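Long-range contact in computationally designed four-helix bundle protein (Synthetic construct, PDB 3U3B), which is of unknown function but is a hyperthermostable four-helix bundle whose hydrophobic core was completely redesigned computationally with a flexible backbone: residues A[64-68]-A[93-97]. Numbering follows the deposited sequence.
Sequences VLHTI and KLDMV
Neighbouring helices of an antiparallel four-helix bundle meet through apolar side chains, and residues 64-68 of helix 59-76 against 93-97 of helix 84-102 are a compact example. Both segments are regular α-helix: I68 N donates a hydrogen bond to V64 O (3.0 Å) and V97 N to K93 O (2.9 Å). Their axes approach to 9.6 Å at an angle of 159° (signed crossing angle -159°), and the backbones come nearest at V64 and V97, whose CA atoms lie 6.5 Å apart.

Packing centres on the two valines. With chi1 near 180° (t) in both, V64 CG1 reaches V97 CG2 at 3.5 Å and rests equally close to the backbone at K93 O. I68 (mt) sends CD1 across the interface, 4.0 Å from V97 CG2. Two leucines reach in with their ends: the CA-to-CB bond of L65 (mt) points away and that of L94 (tp) sideways, yet L65 CD2 lies 3.8 Å from V97 CG2 and L94 CD1 4.2 Å from I68 CD1. L65 also packs on V46, M49 and T53 of helix 36-56, and L94 on V22, N23 and I26 of helix 3-30, so the pair merges with the common core.

Toward solvent, K93 and M96 flank V64. K93 CB lies 3.6 Å from I68 CG1 and 4.0 Å from V64 CG1; its side chain (mttm), extended to CE, crosses helix 59-76 roughly perpendicular to the axis before chi4 turns NZ. T67 OG1 (chi1 m) is hydrogen-bonded to K63 O, one turn earlier. M96 folds over the outer edge with chi3 at 50° (p), which brings its CE to 4.1 Å from V64 CG2.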
loop_
_atom_site.group_PDB
_atom_site.type_symbol
_atom_site.label_atom_id
_atom_site.label_comp_id
_atom_site.label_asym_id
_atom_site.label_seq_id
_atom_site.Cartn_x
_atom_site.Cartn_y
_atom_site.Cartn_z
ATOM N N VAL A 64 -6.584 2.095 6.183
ATOM C CA VAL A 64 -5.559 2.925 5.538
ATOM C C VAL A 64 -5.307 2.476 4.099
ATOM O O VAL A 64 -5.233 3.303 3.195
ATOM C CB VAL A 64 -4.246 2.963 6.340
ATOM C CG1 VAL A 64 -3.253 3.952 5.683
ATOM C CG2 VAL A 64 -4.530 3.405 7.773
ATOM N N LEU A 65 -5.198 1.173 3.876
ATOM C CA LEU A 65 -5.041 0.661 2.526
ATOM C C LEU A 65 -6.208 1.077 1.629
ATOM O O LEU A 65 -6.018 1.471 0.469
ATOM C CB LEU A 65 -4.901 -0.857 2.544
ATOM C CG LEU A 65 -3.621 -1.353 3.223
ATOM C CD1 LEU A 65 -3.705 -2.882 3.445
ATOM C CD2 LEU A 65 -2.360 -0.921 2.449
ATOM N N HIS A 66 -7.415 1.016 2.169
ATOM C CA HIS A 66 -8.590 1.416 1.414
ATOM C C HIS A 66 -8.475 2.879 1.004
ATOM O O HIS A 66 -8.813 3.253 -0.124
ATOM C CB HIS A 66 -9.844 1.212 2.251
ATOM C CG HIS A 66 -11.098 1.628 1.556
ATOM N ND1 HIS A 66 -11.514 1.058 0.373
ATOM C CD2 HIS A 66 -12.023 2.563 1.873
ATOM C CE1 HIS A 66 -12.649 1.620 -0.004
ATOM N NE2 HIS A 66 -12.977 2.538 0.887
ATOM N N THR A 67 -7.987 3.703 1.923
ATOM C CA THR A 67 -7.793 5.123 1.635
ATOM C C THR A 67 -6.776 5.334 0.517
ATOM O O THR A 67 -6.969 6.186 -0.353
ATOM C CB THR A 67 -7.340 5.902 2.875
ATOM O OG1 THR A 67 -8.343 5.817 3.901
ATOM C CG2 THR A 67 -7.143 7.338 2.519
ATOM N N ILE A 68 -5.686 4.573 0.533
ATOM C CA ILE A 68 -4.691 4.684 -0.518
ATOM C C ILE A 68 -5.274 4.272 -1.889
ATOM O O ILE A 68 -5.039 4.941 -2.881
ATOM C CB ILE A 68 -3.434 3.849 -0.195
ATOM C CG1 ILE A 68 -2.735 4.383 1.069
ATOM C CG2 ILE A 68 -2.512 3.807 -1.393
ATOM C CD1 ILE A 68 -1.797 3.358 1.710
ATOM N N LYS A 93 0.657 7.848 4.014
ATOM C CA LYS A 93 -0.230 6.761 4.398
ATOM C C LYS A 93 0.454 5.414 4.402
ATOM O O LYS A 93 0.136 4.563 5.207
ATOM C CB LYS A 93 -1.429 6.671 3.460
ATOM C CG LYS A 93 -2.450 7.719 3.733
ATOM C CD LYS A 93 -3.610 7.595 2.770
ATOM C CE LYS A 93 -4.436 8.876 2.807
ATOM N NZ LYS A 93 -4.646 9.343 4.220
ATOM N N LEU A 94 1.344 5.197 3.453
ATOM C CA LEU A 94 2.045 3.938 3.392
ATOM C C LEU A 94 2.905 3.775 4.656
ATOM O O LEU A 94 3.067 2.674 5.171
ATOM C CB LEU A 94 2.912 3.885 2.142
ATOM C CG LEU A 94 3.266 2.462 1.706
ATOM C CD1 LEU A 94 1.999 1.638 1.402
ATOM C CD2 LEU A 94 4.204 2.508 0.499
ATOM N N ASP A 95 3.476 4.871 5.131
ATOM C CA ASP A 95 4.250 4.838 6.360
ATOM C C ASP A 95 3.359 4.553 7.568
ATOM O O ASP A 95 3.762 3.872 8.487
ATOM C CB ASP A 95 4.988 6.150 6.542
ATOM C CG ASP A 95 6.100 6.342 5.520
ATOM O OD1 ASP A 95 6.502 5.338 4.871
ATOM O OD2 ASP A 95 6.561 7.501 5.362
ATOM N N MET A 96 2.144 5.085 7.553
ATOM C CA MET A 96 1.155 4.746 8.563
ATOM C C MET A 96 0.893 3.242 8.542
ATOM O O MET A 96 0.821 2.613 9.597
ATOM C CB MET A 96 -0.148 5.526 8.326
ATOM C CG MET A 96 -0.065 6.987 8.735
ATOM S SD MET A 96 -1.337 8.059 8.009
ATOM C CE MET A 96 -2.831 7.119 8.368
ATOM N N VAL A 97 0.764 2.671 7.345
ATOM C CA VAL A 97 0.500 1.240 7.202
ATOM C C VAL A 97 1.645 0.456 7.810
ATOM O O VAL A 97 1.434 -0.514 8.518
ATOM C CB VAL A 97 0.333 0.807 5.721
ATOM C CG1 VAL A 97 0.322 -0.713 5.607
ATOM C CG2 VAL A 97 -0.929 1.388 5.135
#